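Local coordinates for apical membrane antigen AMA1 (Toxoplasma gondii ME49, PDB 4YIV), which plays an essential part in host cell invasion, as a microneme protein of the moving junction formed between parasite and target cell membranes, at residues Cys59-Lys64 against Pro200-Thr205; Asn79-Val84 against His169-Ser174; Arg135-Ala140 against Ala215-Asn220; Phe159-Lys164 against His209-Ser214. One frame throughout, in Å; residues are numbered along the deposited sequence.

Contact 1 of 4, residues Cys59-Lys64 against Pro200-Thr205; sequences CPIWGK and PRKSVT
The ammonium nitrogen of Lys-202 is held by two carbonyl oxygens: NZ makes a weak hydrogen bond to Trp-62 O at 3.0 Å and a second bond to Ala-334 O. With CG anti to the carbonyl carbon (chi1 -77°) and the chain extended beyond it, this lysine runs beside the type II turn Ile-61 to Lys-64, its CG lying 3.8 Å from Gly-63 O. The Lys-202 and Ile-61 side chains cross at about a right angle, Lys-202 CE 4.1 Å from Ile-61 CG2. Gly-63, at the third position of the turn, has a positive phi of 90°. Its carbonyl oxygen takes a hydrogen from a water at 2.8 Å, and the same water accepts from Ser-203 N at 2.9 Å, so the second link is solvent-mediated. Lys-64, fully extended, lays CE 4.2 Å from Pro-200 CB, while its NZ goes on to Gln-176 OE1 and Tyr-38 O. The turn leads from strand 61-62, an outer strand of the five-stranded sheet, into strand 65-68, the partner of strand 198-201. Helix 263-272 covers the contact through Trp-267 and Phe-271, which touch Lys-202, and Phe-271 also meets Lys-64.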
loop_
_atom_site.group_PDB
_atom_site.type_symbol
_atom_site.label_atom_id
_atom_site.label_comp_id
_atom_site.label_asym_id
_atom_site.label_seq_id
_atom_site.Cartn_x
_atom_site.Cartn_y
_atom_site.Cartn_z
ATOM N N CYS A 59 2.962 -2.194 -6.303
ATOM C CA CYS A 59 1.804 -1.330 -6.053
ATOM C C CYS A 59 2.126 -0.221 -5.069
ATOM O O CYS A 59 2.868 -0.454 -4.109
ATOM C CB CYS A 59 0.623 -2.104 -5.495
ATOM S SG CYS A 59 -0.111 -3.313 -6.660
ATOM N N PRO A 60 1.538 0.971 -5.285
ATOM C CA PRO A 60 1.653 2.063 -4.306
ATOM C C PRO A 60 0.859 1.742 -3.051
ATOM O O PRO A 60 -0.206 1.115 -3.119
ATOM C CB PRO A 60 1.055 3.271 -5.031
ATOM C CG PRO A 60 0.109 2.697 -6.015
ATOM C CD PRO A 60 0.684 1.341 -6.432
ATOM N N ILE A 61 1.379 2.155 -1.903
ATOM C CA ILE A 61 0.714 1.846 -0.642
ATOM C C ILE A 61 0.168 3.154 -0.042
ATOM O O ILE A 61 0.917 4.013 0.440
ATOM C CB ILE A 61 1.660 1.136 0.359
ATOM C CG1 ILE A 61 2.382 -0.029 -0.339
ATOM C CG2 ILE A 61 0.858 0.679 1.588
ATOM C CD1 ILE A 61 1.466 -1.083 -0.974
ATOM N N TRP A 62 -1.152 3.292 -0.142
ATOM C CA TRP A 62 -1.826 4.552 0.118
ATOM C C TRP A 62 -1.942 4.847 1.602
ATOM O O TRP A 62 -2.517 4.067 2.333
ATOM C CB TRP A 62 -3.217 4.508 -0.496
ATOM C CG TRP A 62 -3.227 4.399 -2.008
ATOM C CD1 TRP A 62 -2.867 3.325 -2.791
ATOM C CD2 TRP A 62 -3.638 5.431 -2.898
ATOM N NE1 TRP A 62 -3.024 3.654 -4.147
ATOM C CE2 TRP A 62 -3.492 4.944 -4.222
ATOM C CE3 TRP A 62 -4.100 6.740 -2.700
ATOM C CZ2 TRP A 62 -3.804 5.722 -5.336
ATOM C CZ3 TRP A 62 -4.420 7.515 -3.823
ATOM C CH2 TRP A 62 -4.269 7.000 -5.114
ATOM N N GLY A 63 -1.397 5.974 2.026
ATOM C CA GLY A 63 -1.561 6.420 3.402
ATOM C C GLY A 63 -0.443 5.885 4.296
ATOM O O GLY A 63 -0.337 6.258 5.462
ATOM N N LYS A 64 0.425 5.034 3.741
ATOM C CA LYS A 64 1.544 4.502 4.541
ATOM C C LYS A 64 2.577 5.569 4.791
ATOM O O LYS A 64 3.020 6.250 3.887
ATOM C CB LYS A 64 2.220 3.283 3.877
ATOM C CG LYS A 64 3.576 2.903 4.498
ATOM C CD LYS A 64 4.159 1.666 3.823
ATOM C CE LYS A 64 5.595 1.349 4.317
ATOM N NZ LYS A 64 6.041 0.002 3.857
ATOM N N PRO A 200 6.047 1.342 10.407
ATOM C CA PRO A 200 5.039 1.806 9.446
ATOM C C PRO A 200 3.712 2.030 10.121
ATOM O O PRO A 200 3.384 1.309 11.063
ATOM C CB PRO A 200 4.945 0.653 8.437
ATOM C CG PRO A 200 6.191 -0.224 8.703
ATOM C CD PRO A 200 6.417 -0.067 10.171
ATOM N N ARG A 201 2.957 2.977 9.597
ATOM C CA ARG A 201 1.658 3.259 10.129
ATOM C C ARG A 201 0.707 3.831 9.090
ATOM O O ARG A 201 1.112 4.477 8.137
ATOM C CB ARG A 201 1.815 4.295 11.245
ATOM C CG ARG A 201 0.754 4.261 12.328
ATOM C CD ARG A 201 1.175 3.353 13.472
ATOM N NE ARG A 201 0.437 3.645 14.693
ATOM C CZ ARG A 201 -0.611 2.951 15.122
ATOM N NH1 ARG A 201 -1.215 3.303 16.246
ATOM N NH2 ARG A 201 -1.055 1.908 14.440
ATOM N N LYS A 202 -0.568 3.577 9.321
ATOM C CA LYS A 202 -1.675 4.174 8.615
ATOM C C LYS A 202 -2.535 4.763 9.751
ATOM O O LYS A 202 -2.656 4.156 10.777
ATOM C CB LYS A 202 -2.471 3.222 7.744
ATOM C CG LYS A 202 -1.801 2.867 6.439
ATOM C CD LYS A 202 -2.757 2.141 5.508
ATOM C CE LYS A 202 -2.088 1.674 4.225
ATOM N NZ LYS A 202 -2.996 1.244 3.166
ATOM N N SER A 203 -3.082 5.947 9.553
ATOM C CA SER A 203 -3.902 6.605 10.538
ATOM C C SER A 203 -5.331 6.778 10.080
ATOM O O SER A 203 -5.566 6.981 8.948
ATOM C CB SER A 203 -3.318 7.976 10.856
ATOM O OG SER A 203 -4.231 8.840 11.445
ATOM N N VAL A 204 -6.279 6.714 10.993
ATOM C CA VAL A 204 -7.675 6.926 10.607
ATOM C C VAL A 204 -7.911 8.349 10.082
ATOM O O VAL A 204 -8.811 8.571 9.288
ATOM C CB VAL A 204 -8.660 6.640 11.779
ATOM C CG1 VAL A 204 -8.576 5.196 12.134
ATOM C CG2 VAL A 204 -8.369 7.499 12.993
ATOM N N THR A 205 -7.074 9.295 10.468
ATOM C CA THR A 205 -7.270 10.672 10.031
ATOM C C THR A 205 -6.069 11.281 9.337
ATOM O O THR A 205 -6.226 12.152 8.497
ATOM C CB THR A 205 -7.609 11.571 11.223
ATOM O OG1 THR A 205 -6.609 11.423 12.231
ATOM C CG2 THR A 205 -8.941 11.167 11.811
HETATM O O HOH W 1 -2.455 7.169 6.996
#

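Contact 2 of 4, residues Asn79-Val84 against His169-Ser174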
loop_
_atom_site.group_PDB
_atom_site.type_symbol
_atom_site.label_atom_id
_atom_site.label_comp_id
_atom_site.label_asym_id
_atom_site.label_seq_id
_atom_site.Cartn_x
_atom_site.Cartn_y
_atom_site.Cartn_z
ATOM N N ASN A 79 9.592 13.437 11.919
ATOM C CA ASN A 79 9.027 13.423 10.576
ATOM C C ASN A 79 9.961 12.782 9.553
ATOM O O ASN A 79 11.045 13.286 9.248
ATOM C CB ASN A 79 8.696 14.867 10.192
ATOM C CG ASN A 79 8.112 15.015 8.794
ATOM O OD1 ASN A 79 7.823 14.046 8.087
ATOM N ND2 ASN A 79 7.925 16.265 8.394
ATOM N N PHE A 80 9.518 11.666 8.984
ATOM C CA PHE A 80 10.413 10.857 8.163
ATOM C C PHE A 80 10.678 11.498 6.833
ATOM O O PHE A 80 11.589 11.091 6.128
ATOM C CB PHE A 80 9.840 9.446 7.994
ATOM C CG PHE A 80 8.739 9.304 6.951
ATOM C CD1 PHE A 80 7.515 9.962 7.059
ATOM C CD2 PHE A 80 8.911 8.399 5.916
ATOM C CE1 PHE A 80 6.524 9.765 6.111
ATOM C CE2 PHE A 80 7.934 8.190 4.978
ATOM C CZ PHE A 80 6.728 8.870 5.073
ATOM N N LEU A 81 9.893 12.516 6.489
ATOM C CA LEU A 81 10.126 13.238 5.248
ATOM C C LEU A 81 11.203 14.342 5.383
ATOM O O LEU A 81 11.637 14.919 4.387
ATOM C CB LEU A 81 8.807 13.803 4.735
ATOM C CG LEU A 81 7.768 12.747 4.312
ATOM C CD1 LEU A 81 6.519 13.431 3.723
ATOM C CD2 LEU A 81 8.356 11.685 3.326
ATOM N N GLU A 82 11.660 14.616 6.599
ATOM C CA GLU A 82 12.814 15.497 6.775
ATOM C C GLU A 82 14.061 14.854 6.160
ATOM O O GLU A 82 14.176 13.620 6.113
ATOM C CB GLU A 82 13.056 15.794 8.274
ATOM C CG GLU A 82 11.920 16.520 8.963
ATOM C CD GLU A 82 12.040 18.031 8.921
ATOM O OE1 GLU A 82 10.987 18.699 8.823
ATOM O OE2 GLU A 82 13.172 18.558 9.010
ATOM N N ASP A 83 14.995 15.686 5.691
ATOM C CA ASP A 83 16.304 15.238 5.237
ATOM C C ASP A 83 17.029 14.310 6.217
ATOM O O ASP A 83 16.967 14.526 7.444
ATOM C CB ASP A 83 17.218 16.455 5.002
ATOM C CG ASP A 83 17.026 17.106 3.636
ATOM O OD1 ASP A 83 16.231 16.612 2.815
ATOM O OD2 ASP A 83 17.700 18.121 3.376
ATOM N N VAL A 84 17.738 13.305 5.694
ATOM C CA VAL A 84 18.759 12.626 6.491
ATOM C C VAL A 84 19.739 13.682 7.021
ATOM O O VAL A 84 20.039 14.668 6.345
ATOM C CB VAL A 84 19.535 11.542 5.702
ATOM C CG1 VAL A 84 18.540 10.435 5.271
ATOM C CG2 VAL A 84 20.237 12.125 4.495
ATOM N N HIS A 169 9.221 12.567 -2.972
ATOM C CA HIS A 169 10.331 12.258 -2.066
ATOM C C HIS A 169 10.995 10.962 -2.410
ATOM O O HIS A 169 10.322 9.949 -2.486
ATOM C CB HIS A 169 9.839 12.130 -0.615
ATOM C CG HIS A 169 9.296 13.405 -0.051
ATOM N ND1 HIS A 169 10.088 14.307 0.627
ATOM C CD2 HIS A 169 8.051 13.928 -0.065
ATOM C CE1 HIS A 169 9.353 15.340 0.994
ATOM N NE2 HIS A 169 8.117 15.138 0.582
ATOM N N ILE A 170 12.315 11.005 -2.514
ATOM C CA ILE A 170 13.158 9.830 -2.637
ATOM C C ILE A 170 13.732 9.579 -1.261
ATOM O O ILE A 170 14.350 10.470 -0.700
ATOM C CB ILE A 170 14.312 10.032 -3.643
ATOM C CG1 ILE A 170 13.788 10.371 -5.035
ATOM C CG2 ILE A 170 15.190 8.768 -3.689
ATOM C CD1 ILE A 170 12.818 9.405 -5.575
ATOM N N LEU A 171 13.516 8.386 -0.717
ATOM C CA LEU A 171 13.979 8.081 0.632
ATOM C C LEU A 171 15.315 7.353 0.628
ATOM O O LEU A 171 15.401 6.185 0.275
ATOM C CB LEU A 171 12.950 7.224 1.372
ATOM C CG LEU A 171 11.540 7.795 1.492
ATOM C CD1 LEU A 171 10.728 6.914 2.408
ATOM C CD2 LEU A 171 11.529 9.263 1.984
ATOM N N TYR A 172 16.351 8.058 1.031
ATOM C CA TYR A 172 17.664 7.470 1.221
ATOM C C TYR A 172 17.649 6.347 2.271
ATOM O O TYR A 172 18.387 5.378 2.150
ATOM C CB TYR A 172 18.635 8.553 1.617
ATOM C CG TYR A 172 20.057 8.061 1.801
ATOM C CD1 TYR A 172 20.874 7.817 0.705
ATOM C CD2 TYR A 172 20.565 7.820 3.065
ATOM C CE1 TYR A 172 22.156 7.376 0.861
ATOM C CE2 TYR A 172 21.862 7.372 3.239
ATOM C CZ TYR A 172 22.652 7.153 2.124
ATOM O OH TYR A 172 23.940 6.700 2.264
ATOM N N VAL A 173 16.805 6.483 3.294
ATOM C CA VAL A 173 16.603 5.411 4.272
ATOM C C VAL A 173 15.460 4.535 3.783
ATOM O O VAL A 173 14.330 4.982 3.723
ATOM C CB VAL A 173 16.296 5.963 5.673
ATOM C CG1 VAL A 173 16.053 4.843 6.671
ATOM C CG2 VAL A 173 17.431 6.809 6.168
ATOM N N SER A 174 15.769 3.296 3.406
ATOM C CA SER A 174 14.772 2.392 2.871
ATOM C C SER A 174 14.285 1.468 3.965
ATOM O O SER A 174 13.408 0.652 3.751
ATOM C CB SER A 174 15.356 1.587 1.721
ATOM O OG SER A 174 16.538 0.982 2.206
#
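A loop clasps the end of a sheet strand here: the type I turn from Asn-79 to Glu-82 sets Leu-81 on the ring of His-169, which lies on strand 167-170 of the five-stranded antiparallel sheet. The turn is braced internally by an Asx turn, in which Leu-81 N donates to Asn-79 OD1 at 3.0 Å from above the carbonyl plane. Leu-81 crosses the imidazole at about a right angle. Its CD2 stands over one face, 4.0 Å from the ring centroid and only 15° off the normal, a CH-pi contact, while CD1 lies 3.9 Å from NE2. The ring is oriented by its other nitrogen, since ND1 is hydrogen-bonded to Asn-102 OD1. CD2 of Leu-81 also reaches Leu-171 CD2 at 4.2 Å. On the other branch of Leu-171, CD1 meets Phe-80 CE2 at 4.0 Å. Phe-80 gets there with its CG held between backbone N and carbonyl carbon (chi1 79°), and its ring goes on to touch His-65, Ile-66 and Leu-68 of strand 65-68. Farther along, Val-84 touches two successive residues with the same methyl, CG1: 3.9 Å from Val-173 CG2 and 4.0 Å from Tyr-172 CD2. The polar anchoring comes from a third piece of chain, where backbone bonds tie Phe-80 to Phe-101 and both Glu-82 and Val-84 to Asn-102. The two segments themselves therefore meet through methyls and ring atoms, a join that rests on shape and dispersion rather than on directional bonds.

Contact 3 of 4, residues Arg135-Ala140 against Ala215-Asn220; sequences RCAEFA and AYVGEN
The flat group at the contact is the Ala-137 carbonyl, whose O receives a CA-H...O contact from Gly-218 CA at 3.3 Å, with 155° at the hydrogen. The rings of Phe-139 and Tyr-216 take no part: the Tyr-216 side chain starts off away from the helix, has Glu-219 OE2 in its ring plane at the edge, and is hydrogen-bonded through OH to Glu-54 OE2 and Arg-156 NH1. Gly-218 carries no side chain, and its CA comes within 3.9 Å of Glu-138 CA, a very close backbone approach. Small groups fill both flanks. Ala-137 CB packs 3.7 Å from Val-217 CG1, the branch anti to the backbone N (chi1 177°). Three residues on, nearly a full turn, Ala-140 CB faces Ala-215 CB at 4.0 Å, and Ala-215 CB also touches Ala-140 O at 3.6 Å. Glu-138 lifts its extended chain off the contact, its carboxylate held by the backbone N of Lys-128 and Ala-129 and in a salt bridge with Lys-142 NZ. The 3-10 segment 215-218, which follows strand 210-213, thus docks on one flank of helix 132-141. From that helix the Cys-136 to Cys-168 disulfide runs to strand 167-170, and Phe-159 of strand 159-162 packs against Ala-137 and Ala-140.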
loop_
_atom_site.group_PDB
_atom_site.type_symbol
_atom_site.label_atom_id
_atom_site.label_comp_id
_atom_site.label_asym_id
_atom_site.label_seq_id
_atom_site.Cartn_x
_atom_site.Cartn_y
_atom_site.Cartn_z
ATOM N N ARG A 135 4.336 9.471 -12.387
ATOM C CA ARG A 135 5.507 10.268 -12.712
ATOM C C ARG A 135 6.488 10.239 -11.548
ATOM O O ARG A 135 7.720 10.192 -11.740
ATOM C CB ARG A 135 5.119 11.719 -13.025
ATOM C CG ARG A 135 4.364 11.889 -14.351
ATOM C CD ARG A 135 4.064 13.367 -14.691
ATOM N NE ARG A 135 3.371 13.345 -15.981
ATOM C CZ ARG A 135 2.050 13.340 -16.140
ATOM N NH1 ARG A 135 1.223 13.473 -15.097
ATOM N NH2 ARG A 135 1.552 13.229 -17.376
ATOM N N CYS A 136 5.946 10.223 -10.343
ATOM C CA CYS A 136 6.816 10.168 -9.158
ATOM C C CYS A 136 7.511 8.797 -9.096
ATOM O O CYS A 136 8.737 8.700 -8.924
ATOM C CB CYS A 136 6.012 10.457 -7.900
ATOM S SG CYS A 136 6.952 10.354 -6.332
ATOM N N ALA A 137 6.726 7.749 -9.235
ATOM C CA ALA A 137 7.270 6.392 -9.249
ATOM C C ALA A 137 8.328 6.194 -10.349
ATOM O O ALA A 137 9.354 5.531 -10.139
ATOM C CB ALA A 137 6.146 5.409 -9.415
ATOM N N GLU A 138 8.090 6.764 -11.527
ATOM C CA GLU A 138 9.046 6.653 -12.624
ATOM C C GLU A 138 10.333 7.389 -12.302
ATOM O O GLU A 138 11.427 6.913 -12.601
ATOM C CB GLU A 138 8.402 7.177 -13.916
ATOM C CG GLU A 138 9.262 7.030 -15.163
ATOM C CD GLU A 138 8.531 7.490 -16.430
ATOM O OE1 GLU A 138 9.154 7.419 -17.503
ATOM O OE2 GLU A 138 7.351 7.931 -16.340
ATOM N N PHE A 139 10.196 8.552 -11.671
ATOM C CA PHE A 139 11.334 9.312 -11.199
ATOM C C PHE A 139 12.183 8.492 -10.227
ATOM O O PHE A 139 13.416 8.484 -10.305
ATOM C CB PHE A 139 10.866 10.590 -10.524
ATOM C CG PHE A 139 11.982 11.423 -9.989
ATOM C CD1 PHE A 139 12.948 11.928 -10.838
ATOM C CD2 PHE A 139 12.055 11.711 -8.626
ATOM C CE1 PHE A 139 13.999 12.700 -10.338
ATOM C CE2 PHE A 139 13.102 12.477 -8.108
ATOM C CZ PHE A 139 14.063 12.977 -8.952
ATOM N N ALA A 140 11.516 7.789 -9.324
ATOM C CA ALA A 140 12.226 6.900 -8.388
ATOM C C ALA A 140 12.880 5.730 -9.154
ATOM O O ALA A 140 14.035 5.351 -8.884
ATOM C CB ALA A 140 11.263 6.385 -7.329
ATOM N N ALA A 215 10.614 1.794 -5.726
ATOM C CA ALA A 215 10.918 2.386 -7.029
ATOM C C ALA A 215 10.358 1.568 -8.155
ATOM O O ALA A 215 10.172 2.105 -9.263
ATOM C CB ALA A 215 12.402 2.551 -7.231
ATOM N N TYR A 216 10.085 0.290 -7.907
ATOM C CA TYR A 216 9.676 -0.590 -8.993
ATOM C C TYR A 216 8.197 -0.406 -9.393
ATOM O O TYR A 216 7.742 -0.951 -10.420
ATOM C CB TYR A 216 10.003 -2.058 -8.634
ATOM C CG TYR A 216 11.504 -2.175 -8.507
ATOM C CD1 TYR A 216 12.284 -2.424 -9.635
ATOM C CD2 TYR A 216 12.154 -1.893 -7.301
ATOM C CE1 TYR A 216 13.663 -2.439 -9.570
ATOM C CE2 TYR A 216 13.540 -1.899 -7.229
ATOM C CZ TYR A 216 14.290 -2.181 -8.376
ATOM O OH TYR A 216 15.676 -2.192 -8.357
ATOM N N VAL A 217 7.451 0.371 -8.613
ATOM C CA VAL A 217 6.149 0.877 -9.083
ATOM C C VAL A 217 6.368 1.645 -10.414
ATOM O O VAL A 217 5.476 1.771 -11.250
ATOM C CB VAL A 217 5.492 1.785 -8.055
ATOM C CG1 VAL A 217 4.163 2.363 -8.576
ATOM C CG2 VAL A 217 5.226 1.026 -6.725
ATOM N N GLY A 218 7.554 2.209 -10.556
ATOM C CA GLY A 218 7.878 3.046 -11.683
ATOM C C GLY A 218 8.414 2.346 -12.911
ATOM O O GLY A 218 8.647 3.007 -13.916
ATOM N N GLU A 219 8.657 1.038 -12.833
ATOM C CA GLU A 219 9.221 0.298 -13.989
ATOM C C GLU A 219 8.247 0.308 -15.181
ATOM O O GLU A 219 8.634 0.527 -16.335
ATOM C CB GLU A 219 9.549 -1.166 -13.600
ATOM C CG GLU A 219 10.214 -1.985 -14.753
ATOM C CD GLU A 219 10.849 -3.299 -14.289
ATOM O OE1 GLU A 219 11.466 -3.987 -15.125
ATOM O OE2 GLU A 219 10.757 -3.642 -13.100
ATOM N N ASN A 220 6.974 0.092 -14.901
ATOM C CA ASN A 220 5.899 0.174 -15.872
ATOM C C ASN A 220 4.918 1.071 -15.156
ATOM O O ASN A 220 4.010 0.616 -14.588
ATOM C CB ASN A 220 5.307 -1.181 -16.172
ATOM C CG ASN A 220 6.238 -2.054 -16.964
ATOM O OD1 ASN A 220 6.652 -1.712 -18.039
ATOM N ND2 ASN A 220 6.570 -3.175 -16.410
#

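Contact 4 of 4, residues Phe159-Lys164 against His209-Ser214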
loop_
_atom_site.group_PDB
_atom_site.type_symbol
_atom_site.label_atom_id
_atom_site.label_comp_id
_atom_site.label_asym_id
_atom_site.label_seq_id
_atom_site.Cartn_x
_atom_site.Cartn_y
_atom_site.Cartn_z
ATOM N N PHE A 159 10.015 5.617 -2.615
ATOM C CA PHE A 159 9.561 6.991 -2.713
ATOM C C PHE A 159 8.343 7.217 -1.839
ATOM O O PHE A 159 7.639 6.276 -1.483
ATOM C CB PHE A 159 9.197 7.384 -4.185
ATOM C CG PHE A 159 7.966 6.710 -4.700
ATOM C CD1 PHE A 159 8.050 5.475 -5.304
ATOM C CD2 PHE A 159 6.708 7.296 -4.557
ATOM C CE1 PHE A 159 6.921 4.820 -5.769
ATOM C CE2 PHE A 159 5.563 6.642 -5.026
ATOM C CZ PHE A 159 5.683 5.385 -5.644
ATOM N N VAL A 160 8.078 8.494 -1.563
ATOM C CA VAL A 160 6.783 8.902 -1.042
ATOM C C VAL A 160 6.279 10.040 -1.925
ATOM O O VAL A 160 6.968 11.060 -2.127
ATOM C CB VAL A 160 6.842 9.356 0.462
ATOM C CG1 VAL A 160 5.521 9.995 0.881
ATOM C CG2 VAL A 160 7.168 8.159 1.373
ATOM N N TYR A 161 5.076 9.853 -2.445
ATOM C CA TYR A 161 4.398 10.939 -3.161
ATOM C C TYR A 161 3.505 11.688 -2.175
ATOM O O TYR A 161 2.607 11.112 -1.542
ATOM C CB TYR A 161 3.585 10.418 -4.357
ATOM C CG TYR A 161 3.011 11.565 -5.200
ATOM C CD1 TYR A 161 3.845 12.547 -5.693
ATOM C CD2 TYR A 161 1.641 11.689 -5.429
ATOM C CE1 TYR A 161 3.349 13.618 -6.412
ATOM C CE2 TYR A 161 1.129 12.779 -6.165
ATOM C CZ TYR A 161 1.992 13.725 -6.648
ATOM O OH TYR A 161 1.532 14.816 -7.373
ATOM N N ASP A 162 3.768 12.990 -2.059
ATOM C CA ASP A 162 2.955 13.891 -1.266
ATOM C C ASP A 162 2.000 14.500 -2.264
ATOM O O ASP A 162 2.413 15.349 -3.061
ATOM C CB ASP A 162 3.813 14.961 -0.567
ATOM C CG ASP A 162 2.979 15.948 0.277
ATOM O OD1 ASP A 162 1.748 16.111 0.006
ATOM O OD2 ASP A 162 3.580 16.571 1.198
ATOM N N SER A 163 0.767 14.011 -2.265
ATOM C CA SER A 163 -0.185 14.352 -3.319
ATOM C C SER A 163 -0.826 15.712 -3.055
ATOM O O SER A 163 -1.385 16.325 -3.966
ATOM C CB SER A 163 -1.278 13.295 -3.454
ATOM O OG SER A 163 -2.065 13.212 -2.274
ATOM N N LYS A 164 -0.729 16.180 -1.817
ATOM C CA LYS A 164 -1.191 17.522 -1.471
ATOM C C LYS A 164 -0.215 18.604 -1.973
ATOM O O LYS A 164 -0.625 19.516 -2.677
ATOM C CB LYS A 164 -1.389 17.641 0.040
ATOM C CG LYS A 164 -2.051 18.925 0.486
ATOM C CD LYS A 164 -2.118 19.003 2.027
ATOM C CE LYS A 164 -2.388 20.435 2.513
ATOM N NZ LYS A 164 -2.508 20.560 4.003
ATOM N N HIS A 209 -2.789 11.659 2.331
ATOM C CA HIS A 209 -2.268 12.249 1.125
ATOM C C HIS A 209 -0.863 11.740 0.795
ATOM O O HIS A 209 -0.306 12.108 -0.237
ATOM C CB HIS A 209 -2.279 13.772 1.282
ATOM C CG HIS A 209 -1.379 14.267 2.360
ATOM N ND1 HIS A 209 -1.664 14.119 3.702
ATOM C CD2 HIS A 209 -0.167 14.861 2.294
ATOM C CE1 HIS A 209 -0.660 14.606 4.414
ATOM N NE2 HIS A 209 0.256 15.065 3.582
ATOM N N LEU A 210 -0.298 10.907 1.672
ATOM C CA LEU A 210 1.034 10.328 1.453
ATOM C C LEU A 210 0.895 8.930 0.873
ATOM O O LEU A 210 0.105 8.127 1.365
ATOM C CB LEU A 210 1.824 10.257 2.739
ATOM C CG LEU A 210 2.123 11.622 3.374
ATOM C CD1 LEU A 210 3.002 11.400 4.571
ATOM C CD2 LEU A 210 2.766 12.592 2.389
ATOM N N ILE A 211 1.672 8.649 -0.162
ATOM C CA ILE A 211 1.606 7.368 -0.830
ATOM C C ILE A 211 3.024 6.809 -0.886
ATOM O O ILE A 211 3.895 7.392 -1.517
ATOM C CB ILE A 211 1.020 7.506 -2.199
ATOM C CG1 ILE A 211 -0.408 8.055 -2.067
ATOM C CG2 ILE A 211 0.958 6.169 -2.896
ATOM C CD1 ILE A 211 -0.804 8.866 -3.215
ATOM N N TYR A 212 3.220 5.654 -0.256
ATOM C CA TYR A 212 4.553 5.027 -0.169
ATOM C C TYR A 212 4.703 3.999 -1.256
ATOM O O TYR A 212 3.770 3.264 -1.523
ATOM C CB TYR A 212 4.730 4.370 1.193
ATOM C CG TYR A 212 6.130 3.880 1.497
ATOM C CD1 TYR A 212 6.595 2.636 1.024
ATOM C CD2 TYR A 212 6.960 4.617 2.310
ATOM C CE1 TYR A 212 7.896 2.188 1.311
ATOM C CE2 TYR A 212 8.244 4.173 2.624
ATOM C CZ TYR A 212 8.715 2.971 2.117
ATOM O OH TYR A 212 9.992 2.553 2.463
ATOM N N GLY A 213 5.878 3.921 -1.890
ATOM C CA GLY A 213 6.100 2.843 -2.843
ATOM C C GLY A 213 7.557 2.483 -3.033
ATOM O O GLY A 213 8.448 3.314 -2.845
ATOM N N SER A 214 7.802 1.267 -3.511
ATOM C CA SER A 214 9.131 0.939 -3.994
ATOM C C SER A 214 9.353 1.650 -5.331
ATOM O O SER A 214 8.394 2.048 -6.016
ATOM C CB SER A 214 9.320 -0.573 -4.155
ATOM O OG SER A 214 9.020 -1.016 -5.445
HETATM O O HOH W 2 2.214 17.497 3.185
#
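CG of Phe-159 (chi1 70°) and OG of Ser-163 (chi1 64°) both sit between backbone N and carbonyl carbon, at one end of an antiparallel strand pair and just beyond the other, with OG close enough to bond His-209 O. The pair lies within the five-stranded sheet of a PAN domain. Strands 159-162 and 210-213, their N-to-C directions 160° apart, are bonded reciprocally at Phe-159 with Gly-213 and at Tyr-161 with Ile-211. At the first pair the Phe-159 ring folds across the strand: Gly-213 N lies over its centre, 4.0 Å above the plane, and Gly-213 CA makes a CH-pi contact with the same face. The ring edge meets Ser-214 O, 3.1 Å from CE1. On the face of Val-160 and Tyr-212, Val-160 CG2 approaches Tyr-212 CD2 at 3.7 Å, the two side chains crossing at about a right angle; CG1 touches Leu-210 CD2 at 4.1 Å. Just past the strands His-209 O accepts two hydrogens from one residue, Ser-163 N at 3.0 Å and Ser-163 OG at 2.9 Å. Beside it Asp-162 OD1 sits at the edge of the His-209 imidazole and accepts from Lys-165 N, while a water that donates to Asp-162 OD2 at 2.6 Å also bonds His-209 NE2.

Overall arrangement
Contact 4 forms the middle of the five-stranded antiparallel sheet, and the others gather round it. Contact 1, 9 Å away between centres, adds outer strand 61-62 through backbone bonds to strand 210-213; contact 2, 12 Å away, adds strand 167-170 beside strand 159-162. Contact 3, also 12 Å away, places helix 132-141 on the face bearing Phe-159 and Tyr-161. Along the chain contact 4 is nested within contact 3 and contact 2 within contact 1, whereas contacts 3 and 4 each alternate with contacts 1 and 2. Distant parts of the sequence are thus interlocked within one AMA1 family region of the PAN clan, and helix 263-272 packs against contact 1.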